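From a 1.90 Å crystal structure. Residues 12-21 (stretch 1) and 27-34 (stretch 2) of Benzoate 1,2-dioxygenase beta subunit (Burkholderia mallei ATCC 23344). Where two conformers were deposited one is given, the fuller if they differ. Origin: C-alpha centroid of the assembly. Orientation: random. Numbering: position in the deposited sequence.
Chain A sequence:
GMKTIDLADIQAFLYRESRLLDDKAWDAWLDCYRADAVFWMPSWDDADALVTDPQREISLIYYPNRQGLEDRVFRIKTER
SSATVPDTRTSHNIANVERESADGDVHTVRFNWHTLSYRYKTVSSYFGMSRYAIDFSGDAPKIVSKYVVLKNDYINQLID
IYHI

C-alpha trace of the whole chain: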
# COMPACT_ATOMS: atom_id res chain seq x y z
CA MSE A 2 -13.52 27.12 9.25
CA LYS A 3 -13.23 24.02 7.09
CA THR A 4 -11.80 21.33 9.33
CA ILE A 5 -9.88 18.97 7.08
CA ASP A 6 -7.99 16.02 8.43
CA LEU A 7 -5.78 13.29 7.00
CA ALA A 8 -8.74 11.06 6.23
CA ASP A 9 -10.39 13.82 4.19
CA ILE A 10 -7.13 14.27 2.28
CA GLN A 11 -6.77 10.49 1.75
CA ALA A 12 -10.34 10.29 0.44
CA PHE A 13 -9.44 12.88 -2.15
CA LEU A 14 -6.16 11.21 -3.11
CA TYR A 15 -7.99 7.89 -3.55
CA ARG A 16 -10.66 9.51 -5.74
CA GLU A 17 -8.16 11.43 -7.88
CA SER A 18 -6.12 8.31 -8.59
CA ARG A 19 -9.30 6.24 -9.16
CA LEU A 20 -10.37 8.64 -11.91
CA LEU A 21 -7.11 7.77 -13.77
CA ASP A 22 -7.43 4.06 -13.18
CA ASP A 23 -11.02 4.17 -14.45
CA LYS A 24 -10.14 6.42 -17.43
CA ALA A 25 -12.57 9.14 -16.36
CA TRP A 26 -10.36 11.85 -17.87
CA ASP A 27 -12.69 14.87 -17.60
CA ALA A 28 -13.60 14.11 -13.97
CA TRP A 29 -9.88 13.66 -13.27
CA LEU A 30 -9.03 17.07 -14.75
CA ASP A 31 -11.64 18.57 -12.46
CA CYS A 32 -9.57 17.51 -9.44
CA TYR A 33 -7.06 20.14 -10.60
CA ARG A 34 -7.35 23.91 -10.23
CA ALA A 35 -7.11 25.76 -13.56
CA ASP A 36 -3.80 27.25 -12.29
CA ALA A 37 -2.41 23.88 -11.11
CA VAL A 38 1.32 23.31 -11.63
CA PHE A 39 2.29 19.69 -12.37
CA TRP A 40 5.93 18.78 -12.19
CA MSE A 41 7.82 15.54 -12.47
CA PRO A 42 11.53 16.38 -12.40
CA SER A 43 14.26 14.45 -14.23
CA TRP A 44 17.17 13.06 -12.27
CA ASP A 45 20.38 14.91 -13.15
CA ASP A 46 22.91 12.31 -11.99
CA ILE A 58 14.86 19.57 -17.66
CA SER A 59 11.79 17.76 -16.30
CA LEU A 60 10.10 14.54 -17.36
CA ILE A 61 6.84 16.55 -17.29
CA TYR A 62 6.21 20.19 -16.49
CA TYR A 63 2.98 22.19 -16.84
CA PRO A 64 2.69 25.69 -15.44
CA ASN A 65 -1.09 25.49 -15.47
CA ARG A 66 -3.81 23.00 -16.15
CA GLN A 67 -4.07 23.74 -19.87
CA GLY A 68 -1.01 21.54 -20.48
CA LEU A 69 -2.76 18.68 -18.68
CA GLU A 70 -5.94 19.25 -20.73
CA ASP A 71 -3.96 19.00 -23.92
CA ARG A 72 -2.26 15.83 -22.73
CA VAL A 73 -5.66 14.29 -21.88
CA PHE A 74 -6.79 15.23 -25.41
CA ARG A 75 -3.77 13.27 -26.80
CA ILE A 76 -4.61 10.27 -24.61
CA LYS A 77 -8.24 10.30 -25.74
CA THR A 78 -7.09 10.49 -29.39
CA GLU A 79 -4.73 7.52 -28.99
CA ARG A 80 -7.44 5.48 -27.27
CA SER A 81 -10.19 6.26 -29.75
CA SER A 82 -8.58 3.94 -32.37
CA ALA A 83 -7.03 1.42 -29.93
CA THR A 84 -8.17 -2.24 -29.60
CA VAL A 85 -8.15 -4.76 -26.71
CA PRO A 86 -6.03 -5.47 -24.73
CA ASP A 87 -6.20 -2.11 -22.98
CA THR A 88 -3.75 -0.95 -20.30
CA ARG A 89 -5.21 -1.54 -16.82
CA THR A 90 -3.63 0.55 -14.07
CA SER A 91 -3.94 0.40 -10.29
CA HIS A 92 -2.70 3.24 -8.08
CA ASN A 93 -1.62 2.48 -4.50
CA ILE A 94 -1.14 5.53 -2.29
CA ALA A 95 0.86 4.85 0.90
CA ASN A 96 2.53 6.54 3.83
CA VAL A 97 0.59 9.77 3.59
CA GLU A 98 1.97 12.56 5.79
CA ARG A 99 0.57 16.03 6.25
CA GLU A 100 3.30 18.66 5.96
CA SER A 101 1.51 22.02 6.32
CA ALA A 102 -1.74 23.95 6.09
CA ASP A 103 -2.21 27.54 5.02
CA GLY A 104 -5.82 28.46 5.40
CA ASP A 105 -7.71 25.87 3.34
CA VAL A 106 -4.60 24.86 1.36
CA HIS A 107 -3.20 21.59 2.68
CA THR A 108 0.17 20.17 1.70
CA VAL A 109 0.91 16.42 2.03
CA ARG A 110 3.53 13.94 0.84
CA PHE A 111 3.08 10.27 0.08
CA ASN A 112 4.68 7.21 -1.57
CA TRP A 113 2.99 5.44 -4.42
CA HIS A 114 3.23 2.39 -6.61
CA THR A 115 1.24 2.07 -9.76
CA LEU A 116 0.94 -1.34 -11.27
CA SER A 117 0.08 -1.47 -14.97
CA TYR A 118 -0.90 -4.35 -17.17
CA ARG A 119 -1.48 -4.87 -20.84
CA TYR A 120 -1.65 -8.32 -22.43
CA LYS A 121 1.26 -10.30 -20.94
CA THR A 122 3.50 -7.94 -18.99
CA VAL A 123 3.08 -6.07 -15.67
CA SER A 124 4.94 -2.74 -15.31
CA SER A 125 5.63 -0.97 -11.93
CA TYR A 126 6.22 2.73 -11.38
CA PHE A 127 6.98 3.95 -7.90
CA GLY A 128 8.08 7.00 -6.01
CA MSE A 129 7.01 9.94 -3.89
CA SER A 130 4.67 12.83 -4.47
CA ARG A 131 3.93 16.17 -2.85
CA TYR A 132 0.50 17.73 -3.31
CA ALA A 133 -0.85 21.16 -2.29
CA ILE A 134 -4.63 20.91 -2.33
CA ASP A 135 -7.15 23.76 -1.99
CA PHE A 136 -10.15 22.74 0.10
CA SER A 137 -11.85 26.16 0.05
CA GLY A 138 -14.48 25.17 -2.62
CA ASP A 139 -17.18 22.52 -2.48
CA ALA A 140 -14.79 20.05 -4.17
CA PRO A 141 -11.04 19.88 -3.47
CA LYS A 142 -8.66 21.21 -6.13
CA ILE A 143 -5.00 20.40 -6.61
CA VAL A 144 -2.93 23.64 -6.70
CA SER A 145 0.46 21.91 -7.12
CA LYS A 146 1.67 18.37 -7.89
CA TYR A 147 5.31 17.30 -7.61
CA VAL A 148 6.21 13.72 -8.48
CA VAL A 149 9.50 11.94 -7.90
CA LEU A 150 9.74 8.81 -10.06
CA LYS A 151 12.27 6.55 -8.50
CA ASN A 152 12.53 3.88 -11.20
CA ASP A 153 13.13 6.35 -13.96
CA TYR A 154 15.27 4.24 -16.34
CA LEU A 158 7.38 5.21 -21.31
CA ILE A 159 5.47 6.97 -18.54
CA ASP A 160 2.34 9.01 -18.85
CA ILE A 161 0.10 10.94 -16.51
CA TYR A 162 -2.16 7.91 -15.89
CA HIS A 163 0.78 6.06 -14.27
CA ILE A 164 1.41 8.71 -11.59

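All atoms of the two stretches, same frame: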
# COMPACT_ATOMS: atom_id res chain seq x y z
N ALA A 12 -9.15 10.56 1.23
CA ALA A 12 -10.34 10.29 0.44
C ALA A 12 -10.18 10.93 -0.92
O ALA A 12 -10.48 10.32 -1.96
CB ALA A 12 -11.61 10.79 1.16
N PHE A 13 -9.69 12.17 -0.93
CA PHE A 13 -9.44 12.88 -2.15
C PHE A 13 -8.35 12.26 -3.02
O PHE A 13 -8.53 12.11 -4.26
CB PHE A 13 -9.05 14.30 -1.87
CG PHE A 13 -8.71 15.06 -3.10
CD1 PHE A 13 -9.70 15.33 -4.03
CD2 PHE A 13 -7.40 15.44 -3.36
CE1 PHE A 13 -9.39 16.01 -5.17
CE2 PHE A 13 -7.10 16.10 -4.51
CZ PHE A 13 -8.08 16.37 -5.42
N LEU A 14 -7.24 11.89 -2.40
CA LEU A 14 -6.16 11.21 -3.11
C LEU A 14 -6.65 9.89 -3.74
O LEU A 14 -6.24 9.54 -4.85
CB LEU A 14 -4.94 10.94 -2.20
CG LEU A 14 -4.15 12.11 -1.58
CD1 LEU A 14 -3.02 11.63 -0.64
CD2 LEU A 14 -3.61 13.01 -2.73
N TYR A 15 -7.50 9.14 -3.03
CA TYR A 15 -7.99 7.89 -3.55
C TYR A 15 -8.89 8.16 -4.75
O TYR A 15 -8.83 7.47 -5.72
CB TYR A 15 -8.72 7.06 -2.49
CG TYR A 15 -7.87 6.74 -1.24
CD1 TYR A 15 -6.48 6.86 -1.24
CD2 TYR A 15 -8.48 6.36 -0.08
CE1 TYR A 15 -5.71 6.55 -0.13
CE2 TYR A 15 -7.74 6.07 1.06
CZ TYR A 15 -6.36 6.17 1.03
OH TYR A 15 -5.67 5.89 2.18
N ARG A 16 -9.76 9.17 -4.65
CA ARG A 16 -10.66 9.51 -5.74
C ARG A 16 -9.88 9.97 -6.97
O ARG A 16 -10.12 9.49 -8.07
CB ARG A 16 -11.64 10.62 -5.32
CG ARG A 16 -12.50 11.08 -6.47
CD ARG A 16 -13.79 11.78 -6.06
NE ARG A 16 -14.59 11.93 -7.28
CZ ARG A 16 -14.58 13.00 -8.06
NH1 ARG A 16 -13.88 14.09 -7.75
NH2 ARG A 16 -15.31 12.98 -9.16
N GLU A 17 -8.95 10.91 -6.77
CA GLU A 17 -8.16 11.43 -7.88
C GLU A 17 -7.47 10.33 -8.67
O GLU A 17 -7.59 10.25 -9.89
CB GLU A 17 -7.19 12.50 -7.41
CG GLU A 17 -6.39 13.18 -8.52
CD GLU A 17 -4.94 12.78 -8.55
OE1 GLU A 17 -4.33 12.53 -7.48
OE2 GLU A 17 -4.38 12.67 -9.66
N SER A 18 -6.81 9.43 -7.96
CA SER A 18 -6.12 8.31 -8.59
C SER A 18 -7.09 7.29 -9.20
O SER A 18 -6.80 6.72 -10.27
CB SER A 18 -5.10 7.66 -7.62
OG SER A 18 -5.73 7.24 -6.44
N ARG A 19 -8.26 7.07 -8.58
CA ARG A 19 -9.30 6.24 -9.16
C ARG A 19 -9.77 6.76 -10.51
O ARG A 19 -10.04 5.98 -11.45
CB ARG A 19 -10.52 6.09 -8.22
CG ARG A 19 -11.70 5.36 -8.86
CD ARG A 19 -12.72 4.96 -7.84
NE ARG A 19 -13.06 6.03 -6.93
CZ ARG A 19 -13.87 7.04 -7.20
NH1 ARG A 19 -14.44 7.16 -8.38
NH2 ARG A 19 -14.16 7.92 -6.26
N LEU A 20 -9.89 8.08 -10.64
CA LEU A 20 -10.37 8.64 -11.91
C LEU A 20 -9.39 8.32 -13.07
O LEU A 20 -9.83 8.09 -14.20
CB LEU A 20 -10.67 10.14 -11.77
CG LEU A 20 -11.80 10.41 -10.77
CD1 LEU A 20 -11.95 11.90 -10.53
CD2 LEU A 20 -13.14 9.77 -11.17
N LEU A 21 -8.10 8.22 -12.79
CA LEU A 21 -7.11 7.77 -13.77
C LEU A 21 -7.25 6.29 -14.05
O LEU A 21 -7.22 5.86 -15.20
CB LEU A 21 -5.66 8.05 -13.30
CG LEU A 21 -5.21 9.48 -13.22
CD1 LEU A 21 -3.88 9.58 -12.45
CD2 LEU A 21 -5.11 10.03 -14.65
N ASP A 27 -12.12 13.56 -17.93
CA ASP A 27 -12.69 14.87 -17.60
C ASP A 27 -12.92 15.07 -16.11
O ASP A 27 -12.63 16.12 -15.58
CB ASP A 27 -14.00 15.11 -18.37
CG ASP A 27 -13.81 15.12 -19.86
OD1 ASP A 27 -12.65 15.25 -20.31
OD2 ASP A 27 -14.82 15.02 -20.57
N ALA A 28 -13.45 14.06 -15.44
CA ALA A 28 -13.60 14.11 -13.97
C ALA A 28 -12.24 14.27 -13.25
O ALA A 28 -12.11 15.02 -12.27
CB ALA A 28 -14.34 12.85 -13.48
N TRP A 29 -11.25 13.55 -13.75
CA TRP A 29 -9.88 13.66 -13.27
C TRP A 29 -9.34 15.09 -13.38
O TRP A 29 -8.76 15.61 -12.44
CB TRP A 29 -8.96 12.69 -13.99
CG TRP A 29 -7.51 12.81 -13.51
CD1 TRP A 29 -6.99 12.38 -12.31
CD2 TRP A 29 -6.45 13.47 -14.20
NE1 TRP A 29 -5.65 12.70 -12.24
CE2 TRP A 29 -5.30 13.38 -13.38
CE3 TRP A 29 -6.35 14.09 -15.45
CZ2 TRP A 29 -4.06 13.89 -13.78
CZ3 TRP A 29 -5.12 14.65 -15.85
CH2 TRP A 29 -3.98 14.55 -14.98
N LEU A 30 -9.48 15.71 -14.55
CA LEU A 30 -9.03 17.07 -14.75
C LEU A 30 -9.68 17.98 -13.77
O LEU A 30 -9.07 18.95 -13.36
CB LEU A 30 -9.30 17.56 -16.19
CG LEU A 30 -8.35 16.99 -17.24
CD1 LEU A 30 -8.94 17.08 -18.68
CD2 LEU A 30 -6.94 17.58 -17.14
N ASP A 31 -10.94 17.71 -13.42
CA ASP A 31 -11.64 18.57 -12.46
C ASP A 31 -11.15 18.46 -11.03
O ASP A 31 -11.59 19.23 -10.19
CB ASP A 31 -13.15 18.33 -12.48
CG ASP A 31 -13.84 19.08 -13.61
OD1 ASP A 31 -13.29 20.10 -14.10
OD2 ASP A 31 -14.93 18.62 -13.98
N CYS A 32 -10.22 17.55 -10.75
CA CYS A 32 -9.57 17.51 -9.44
C CYS A 32 -8.45 18.52 -9.35
O CYS A 32 -7.85 18.67 -8.26
CB CYS A 32 -8.97 16.11 -9.15
SG CYS A 32 -10.18 14.80 -9.10
N TYR A 33 -8.15 19.18 -10.49
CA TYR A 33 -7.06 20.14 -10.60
C TYR A 33 -7.56 21.56 -10.81
O TYR A 33 -8.43 21.80 -11.64
CB TYR A 33 -6.07 19.78 -11.73
CG TYR A 33 -5.27 18.51 -11.44
CD1 TYR A 33 -5.84 17.25 -11.59
CD2 TYR A 33 -3.94 18.58 -11.04
CE1 TYR A 33 -5.11 16.09 -11.33
CE2 TYR A 33 -3.19 17.43 -10.79
CZ TYR A 33 -3.78 16.19 -10.88
OH TYR A 33 -3.02 15.05 -10.62
N ARG A 34 -7.00 22.49 -10.05
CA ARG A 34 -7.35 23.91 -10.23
C ARG A 34 -6.83 24.37 -11.60
O ARG A 34 -5.78 23.92 -12.07
CB ARG A 34 -6.79 24.76 -9.09
CG ARG A 34 -7.79 25.81 -8.65
CD ARG A 34 -7.49 26.40 -7.27
NE ARG A 34 -6.25 27.16 -7.27
CZ ARG A 34 -5.82 27.86 -6.23
NH1 ARG A 34 -6.51 27.86 -5.10
NH2 ARG A 34 -4.69 28.53 -6.30
O HOH W 1 -14.06 15.31 -10.43

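Residues 12-21 lie within a helix, and residues 27-34 carry the later part of a second helix into a type I turn, L30 to Y33, and the start of a strand. The two backbones come nearest at L20 and W29, whose CA atoms are 5.2 Å apart, and the contact buries 421 Å² in all. Its polar centre is the carboxylate of E17. OE2 accepts two hydrogen bonds from the second stretch: one from W29 NE1 (NE1 to OE2 2.9 Å, N-H...O angle 153°) and one from Y33 OH (OH to OE2 2.9 Å). The oxygen lies at the edge of both rings, near their planes, where an indole N-H and a phenol hydroxyl can point at it. E17's CA-to-CB bond points sideways to the second stretch; with chi1 t, the chain bends at chi2 (-108°, between wells) and brings the carboxylate to both donors. OE1 is hydrogen-bonded elsewhere in the structure, as is Y33 OH, so both oxygens of this buried acid have partners. A glutamate suits the site because a single carboxylate oxygen can serve two donors, while its aliphatic part also packs, CG lying 4.0 Å from C32 CB.

Around this polar group the contact is mostly apolar. L20 points toward the second stretch and packs against A28, W29 and C32: its CD1 is 3.9 Å from A28 CB and 3.7 Å from C32 SG, and its CB is 3.8 Å from W29 CB. A28 CB is also directed toward the first helix, and L20 CD1 lies 3.6 Å from A28 O. L21 covers one face of the indole, with CD2 3.5 Å from the centroid of the W29 five-membered ring and only 7° off its normal, a CH-pi contact. W29 is thus used in two ways, its face against a leucine and its N-H edge against a carboxylate.

C32 sits in the turn and points toward the helix; its compact side chain is buried and contacts F13, R16, E17 and L20. F13 CZ approaches C32 CB at 3.8 Å, while C32 O lies at the edge of the phenyl ring, 3.7 Å from CZ. C32 SG is 5.2 Å from the F13 ring centroid in an oblique sulfur-aromatic arrangement. Backbone hydrogen bonds satisfy these amides within the stretch: C32 N donates to W29 O (3.0 Å) and Y33 N to L30 O (3.0 Å).

At the exposed margin, R16 extends with chi1 to chi3 all t, and water 1 links the stretches there. The water accepts from R16 NH2 (2.9 Å from the water O) and donates to A28 O (2.7 Å from the water O), giving that carbonyl a partner. R16 NH1 passes 4.0 Å from C32 SG. A long, charged side chain suits this margin, reaching along the contact while its guanidinium remains hydrated.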